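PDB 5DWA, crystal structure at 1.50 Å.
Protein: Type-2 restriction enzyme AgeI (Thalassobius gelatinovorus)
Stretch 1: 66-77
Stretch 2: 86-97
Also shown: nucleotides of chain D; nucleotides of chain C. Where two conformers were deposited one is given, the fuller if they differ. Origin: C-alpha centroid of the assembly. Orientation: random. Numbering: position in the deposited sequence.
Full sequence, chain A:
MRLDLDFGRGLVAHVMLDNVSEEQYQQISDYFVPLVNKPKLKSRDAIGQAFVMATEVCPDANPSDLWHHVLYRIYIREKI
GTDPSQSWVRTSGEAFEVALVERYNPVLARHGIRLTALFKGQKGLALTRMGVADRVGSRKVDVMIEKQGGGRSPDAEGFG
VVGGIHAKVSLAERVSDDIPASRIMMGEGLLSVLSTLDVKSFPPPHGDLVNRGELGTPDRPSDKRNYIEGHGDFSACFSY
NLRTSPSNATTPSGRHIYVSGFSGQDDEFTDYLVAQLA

Stretch 1 (66-77) LWHHVLYRIYIR
Stretch 2 86-97: QSWVRTSGEAFE

How are the two segments arranged? Both are helical throughout, and their N-to-C directions make an angle of 135°, with axes 10.1 Å apart at closest approach. The CA atoms of Ile76 and Trp88 lie 7.3 Å apart, those of Trp67 and Phe96 9.4 Å. Helix 66-77 contains a wider pi-type turn at 66-71, where Leu71 N donates to Leu66 O at 3.0 Å.

What do Gln86 and Ser87, at the start of stretch 2, offer? Gln86 points away, its NE2 donating to DG8 of chain D O4' at 3.1 Å. Ser87 (chi1 t) points toward the partner helix; its OG accepts from Tyr75 OH at 2.6 Å and donates to DC10 of chain D OP1 at 2.5 Å, so one hydroxyl links the helix pair to the DNA backbone. Tyr75 is t, with chi2 93°.

Why does Trp88 dominate? With chi1 174° and chi2 -104°, its indole fills a hole formed by Trp67, Tyr72, Tyr75 and Ile76. Tyr72 CA sits over the six-membered ring, 3.8 Å from its centroid, while Tyr72 CD1 (chi1 t, chi2 52°) approaches Trp88 CE2 to 3.3 Å over the same indole. Tyr75 CG packs 3.7 Å from Trp88 CE3, and Ile76 CD1 (m, m) reaches Trp88 CB at 4.1 Å.

What receives Trp67 farther along? Thr91 and Ser92, both p, turn their hydroxyls back to their own helix: Thr91 OG1 donates to Ser87 O at 2.9 Å, Ser92 OG to Trp88 O at 2.7 Å. Trp67 (t, chi2 -84°) inserts among Trp88, Ser92, Ala95 and Phe96, its CH2 3.8 Å from Ala95 CB. Phe96 (t, chi2 45°) directs its edge at the Trp67 face, planes at 75°. A water bridges Trp67 NE1, at 3.0 Å from its oxygen, and Ser92 OG, at 2.8 Å.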

# COMPACT_ATOMS: atom_id res chain seq x y z
N LEU A 66 8.25 9.05 19.56
CA LEU A 66 9.10 7.99 20.08
C LEU A 66 9.19 6.86 19.07
O LEU A 66 10.24 6.25 18.88
CB LEU A 66 8.58 7.46 21.41
CG LEU A 66 8.67 8.41 22.60
CD1 LEU A 66 8.01 7.79 23.81
CD2 LEU A 66 10.14 8.73 22.90
N TRP A 67 8.07 6.56 18.41
CA TRP A 67 8.07 5.51 17.40
C TRP A 67 8.90 5.92 16.19
O TRP A 67 9.74 5.15 15.71
CB TRP A 67 6.63 5.21 16.98
CG TRP A 67 6.46 4.03 16.09
CD1 TRP A 67 6.59 3.98 14.73
CD2 TRP A 67 6.07 2.72 16.51
NE1 TRP A 67 6.31 2.71 14.28
CE2 TRP A 67 5.99 1.92 15.35
CE3 TRP A 67 5.77 2.15 17.75
CZ2 TRP A 67 5.63 0.56 15.41
CZ3 TRP A 67 5.41 0.81 17.81
CH2 TRP A 67 5.34 0.03 16.64
N HIS A 68 8.64 7.12 15.69
CA HIS A 68 9.18 7.55 14.41
C HIS A 68 10.60 8.10 14.49
O HIS A 68 11.40 7.82 13.61
CB HIS A 68 8.26 8.61 13.79
CG HIS A 68 8.72 9.11 12.46
ND1 HIS A 68 8.95 8.27 11.39
CD2 HIS A 68 8.99 10.36 12.02
CE1 HIS A 68 9.34 8.98 10.35
NE2 HIS A 68 9.38 10.26 10.71
N HIS A 69 10.89 8.89 15.52
CA HIS A 69 12.20 9.54 15.61
C HIS A 69 13.20 8.73 16.44
O HIS A 69 14.40 8.97 16.34
CB HIS A 69 12.10 10.96 16.21
CG HIS A 69 11.43 11.95 15.31
ND1 HIS A 69 11.69 12.02 13.96
CD2 HIS A 69 10.53 12.93 15.57
CE1 HIS A 69 10.98 12.99 13.42
NE2 HIS A 69 10.26 13.56 14.38
N VAL A 70 12.71 7.79 17.25
CA VAL A 70 13.62 7.00 18.09
C VAL A 70 13.70 5.55 17.64
O VAL A 70 14.72 5.12 17.12
CB VAL A 70 13.22 7.05 19.59
CG1 VAL A 70 14.19 6.22 20.44
CG2 VAL A 70 13.17 8.49 20.06
N LEU A 71 12.61 4.80 17.80
CA LEU A 71 12.63 3.37 17.48
C LEU A 71 12.93 3.09 16.00
O LEU A 71 13.79 2.28 15.69
CB LEU A 71 11.29 2.71 17.87
CG LEU A 71 10.92 2.74 19.36
CD1 LEU A 71 9.65 1.93 19.64
CD2 LEU A 71 12.08 2.25 20.24
N TYR A 72 12.23 3.79 15.10
CA TYR A 72 12.50 3.68 13.67
C TYR A 72 13.95 3.92 13.32
O TYR A 72 14.58 3.14 12.61
CB TYR A 72 11.63 4.69 12.94
CG TYR A 72 11.83 4.86 11.45
CD1 TYR A 72 11.81 3.77 10.58
CD2 TYR A 72 11.92 6.13 10.91
CE1 TYR A 72 11.94 3.95 9.21
CE2 TYR A 72 12.05 6.32 9.55
CZ TYR A 72 12.05 5.24 8.71
OH TYR A 72 12.16 5.47 7.36
N ARG A 73 14.48 5.02 13.84
CA ARG A 73 15.84 5.43 13.51
C ARG A 73 16.88 4.46 14.04
O ARG A 73 17.82 4.11 13.34
CB ARG A 73 16.11 6.83 14.06
CG ARG A 73 15.32 7.91 13.37
CD ARG A 73 15.64 7.99 11.89
NE ARG A 73 14.75 8.94 11.23
CZ ARG A 73 14.77 9.21 9.94
NH1 ARG A 73 15.63 8.61 9.13
NH2 ARG A 73 13.91 10.09 9.44
N ILE A 74 16.70 4.04 15.29
CA ILE A 74 17.61 3.09 15.89
C ILE A 74 17.56 1.76 15.15
O ILE A 74 18.58 1.15 14.87
CB ILE A 74 17.30 2.89 17.39
CG1 ILE A 74 17.62 4.17 18.16
CG2 ILE A 74 18.10 1.74 17.95
CD1 ILE A 74 17.29 4.11 19.64
N TYR A 75 16.35 1.31 14.82
CA TYR A 75 16.18 0.06 14.09
C TYR A 75 16.90 0.11 12.74
O TYR A 75 17.66 -0.80 12.40
CB TYR A 75 14.69 -0.24 13.90
CG TYR A 75 14.41 -1.62 13.35
CD1 TYR A 75 14.16 -2.68 14.21
CD2 TYR A 75 14.38 -1.86 11.98
CE1 TYR A 75 13.91 -3.95 13.72
CE2 TYR A 75 14.11 -3.12 11.48
CZ TYR A 75 13.88 -4.17 12.36
OH TYR A 75 13.62 -5.44 11.91
N ILE A 76 16.67 1.18 11.99
CA ILE A 76 17.33 1.36 10.70
C ILE A 76 18.86 1.37 10.81
O ILE A 76 19.55 0.82 9.94
CB ILE A 76 16.84 2.67 10.02
CG1 ILE A 76 15.36 2.56 9.66
CG2 ILE A 76 17.68 3.01 8.79
CD1 ILE A 76 15.04 1.41 8.75
N ARG A 77 19.39 1.96 11.88
CA ARG A 77 20.84 2.02 12.08
C ARG A 77 21.42 0.67 12.47
O ARG A 77 22.49 0.28 12.01
CB ARG A 77 21.19 3.03 13.17
CG ARG A 77 22.70 3.14 13.44
CD ARG A 77 23.02 4.06 14.60
NE ARG A 77 22.74 3.45 15.90
CZ ARG A 77 22.00 4.03 16.84
NH1 ARG A 77 21.47 5.22 16.62
NH2 ARG A 77 21.79 3.42 18.00
N GLN A 86 13.13 -2.18 4.57
CA GLN A 86 12.09 -3.16 4.24
C GLN A 86 11.80 -4.10 5.40
O GLN A 86 10.67 -4.56 5.58
CB GLN A 86 12.48 -3.93 2.97
CG GLN A 86 12.51 -3.06 1.70
CD GLN A 86 11.11 -2.74 1.17
OE1 GLN A 86 10.38 -1.94 1.76
NE2 GLN A 86 10.73 -3.39 0.07
N SER A 87 12.83 -4.39 6.21
CA SER A 87 12.62 -5.13 7.44
C SER A 87 11.68 -4.36 8.38
O SER A 87 10.75 -4.93 8.95
CB SER A 87 13.96 -5.40 8.12
OG SER A 87 13.78 -6.08 9.36
N TRP A 88 11.93 -3.06 8.51
CA TRP A 88 11.06 -2.20 9.30
C TRP A 88 9.61 -2.25 8.81
O TRP A 88 8.69 -2.33 9.63
CB TRP A 88 11.59 -0.77 9.27
CG TRP A 88 10.69 0.22 9.94
CD1 TRP A 88 9.86 1.12 9.32
CD2 TRP A 88 10.53 0.43 11.35
NE1 TRP A 88 9.19 1.87 10.26
CE2 TRP A 88 9.58 1.46 11.51
CE3 TRP A 88 11.09 -0.17 12.49
CZ2 TRP A 88 9.18 1.92 12.77
CZ3 TRP A 88 10.69 0.29 13.74
CH2 TRP A 88 9.74 1.32 13.87
N VAL A 89 9.38 -2.21 7.50
CA VAL A 89 8.01 -2.30 6.98
C VAL A 89 7.34 -3.59 7.47
O VAL A 89 6.22 -3.56 7.96
CB VAL A 89 7.98 -2.28 5.45
CG1 VAL A 89 6.56 -2.53 4.94
CG2 VAL A 89 8.53 -0.96 4.92
N ARG A 90 8.07 -4.70 7.36
CA ARG A 90 7.50 -6.01 7.64
C ARG A 90 7.26 -6.24 9.13
O ARG A 90 6.32 -6.94 9.52
CB ARG A 90 8.43 -7.09 7.08
CG ARG A 90 8.04 -8.51 7.46
CD ARG A 90 6.69 -8.91 6.88
NE ARG A 90 6.40 -10.30 7.24
CZ ARG A 90 5.44 -10.70 8.08
NH1 ARG A 90 4.61 -9.81 8.61
NH2 ARG A 90 5.30 -11.99 8.36
N THR A 91 8.10 -5.65 9.98
CA THR A 91 8.03 -5.91 11.42
C THR A 91 7.28 -4.85 12.24
O THR A 91 6.68 -5.17 13.26
CB THR A 91 9.43 -6.07 12.02
OG1 THR A 91 10.20 -4.88 11.79
CG2 THR A 91 10.13 -7.26 11.37
N SER A 92 7.30 -3.60 11.79
CA SER A 92 6.77 -2.52 12.63
C SER A 92 5.24 -2.44 12.65
O SER A 92 4.66 -2.01 13.64
CB SER A 92 7.35 -1.17 12.18
OG SER A 92 6.89 -0.78 10.90
N GLY A 93 4.58 -2.88 11.58
CA GLY A 93 3.13 -2.91 11.54
C GLY A 93 2.60 -3.85 12.59
O GLY A 93 1.76 -3.49 13.42
N GLU A 94 3.12 -5.07 12.59
CA GLU A 94 2.74 -6.04 13.60
C GLU A 94 3.20 -5.61 14.99
O GLU A 94 2.56 -5.93 16.00
CB GLU A 94 3.28 -7.42 13.25
CG GLU A 94 2.65 -7.98 11.98
CD GLU A 94 2.93 -9.45 11.74
OE1 GLU A 94 3.89 -9.98 12.33
OE2 GLU A 94 2.17 -10.07 10.96
N ALA A 95 4.29 -4.86 15.07
CA ALA A 95 4.76 -4.40 16.37
C ALA A 95 3.75 -3.46 17.03
O ALA A 95 3.60 -3.47 18.24
CB ALA A 95 6.10 -3.71 16.24
N PHE A 96 3.05 -2.63 16.25
CA PHE A 96 2.07 -1.73 16.84
C PHE A 96 0.88 -2.54 17.40
O PHE A 96 0.35 -2.22 18.47
CB PHE A 96 1.63 -0.68 15.82
CG PHE A 96 0.65 0.32 16.37
CD1 PHE A 96 0.84 0.91 17.61
CD2 PHE A 96 -0.45 0.68 15.62
CE1 PHE A 96 -0.08 1.84 18.09
CE2 PHE A 96 -1.37 1.61 16.09
CZ PHE A 96 -1.19 2.19 17.33
N GLU A 97 0.47 -3.58 16.68
CA GLU A 97 -0.53 -4.52 17.22
C GLU A 97 -0.07 -5.11 18.56
O GLU A 97 -0.84 -5.14 19.52
CB GLU A 97 -0.80 -5.65 16.24
CG GLU A 97 -1.27 -5.17 14.87
CD GLU A 97 -1.45 -6.35 13.94
OE1 GLU A 97 -2.38 -7.14 14.17
OE2 GLU A 97 -0.63 -6.50 13.01
P DG D 8 12.80 -6.46 -4.12
OP1 DG D 8 13.77 -5.78 -5.00
OP2 DG D 8 12.10 -7.67 -4.62
O5' DG D 8 13.56 -6.79 -2.76
C5' DG D 8 14.22 -5.72 -2.11
C4' DG D 8 14.11 -5.87 -0.61
O4' DG D 8 12.74 -5.69 -0.18
C3' DG D 8 14.56 -7.21 -0.06
O3' DG D 8 15.24 -6.95 1.14
C2' DG D 8 13.24 -7.97 0.14
C1' DG D 8 12.28 -6.85 0.50
N9 DG D 8 10.89 -7.04 0.08
C8 DG D 8 10.44 -7.49 -1.14
N7 DG D 8 9.14 -7.48 -1.25
C5 DG D 8 8.70 -6.98 -0.03
C6 DG D 8 7.39 -6.75 0.44
O6 DG D 8 6.32 -6.92 -0.17
N1 DG D 8 7.37 -6.24 1.74
C2 DG D 8 8.50 -5.98 2.49
N2 DG D 8 8.29 -5.48 3.72
N3 DG D 8 9.73 -6.19 2.06
C4 DG D 8 9.76 -6.70 0.80
P DC C 6 1.38 -0.75 8.22
OP1 DC C 6 1.13 -0.34 9.59
OP2 DC C 6 0.40 -0.56 7.14
O5' DC C 6 2.73 -0.01 7.77
C5' DC C 6 3.88 -0.16 8.55
C4' DC C 6 5.04 0.50 7.85
O4' DC C 6 5.22 -0.09 6.54
C3' DC C 6 4.91 2.00 7.63
O3' DC C 6 6.16 2.57 7.86
C2' DC C 6 4.50 2.11 6.15
C1' DC C 6 5.20 0.91 5.54
N1 DC C 6 4.49 0.32 4.38
C2 DC C 6 5.14 0.16 3.15
O2 DC C 6 6.30 0.57 3.01
N3 DC C 6 4.46 -0.42 2.13
C4 DC C 6 3.22 -0.86 2.32
N4 DC C 6 2.59 -1.42 1.28
C5 DC C 6 2.57 -0.74 3.57
C6 DC C 6 3.23 -0.16 4.57
P DC D 10 13.52 -9.50 8.11
OP1 DC D 10 13.67 -8.59 9.25
OP2 DC D 10 14.68 -10.30 7.65
O5' DC D 10 12.34 -10.51 8.37
C5' DC D 10 11.17 -10.05 9.01
C4' DC D 10 10.13 -11.14 9.05
O4' DC D 10 9.61 -11.37 7.73
C3' DC D 10 10.66 -12.49 9.53
O3' DC D 10 9.69 -13.10 10.35
C2' DC D 10 10.82 -13.26 8.23
C1' DC D 10 9.59 -12.76 7.51
N1 DC D 10 9.56 -12.99 6.05
C2 DC D 10 8.33 -12.91 5.40
O2 DC D 10 7.32 -12.67 6.07
N3 DC D 10 8.29 -13.09 4.07
C4 DC D 10 9.40 -13.33 3.39
N4 DC D 10 9.31 -13.52 2.07
C5 DC D 10 10.68 -13.41 4.04
C6 DC D 10 10.71 -13.22 5.36
O HOH W 1 6.13 1.86 11.41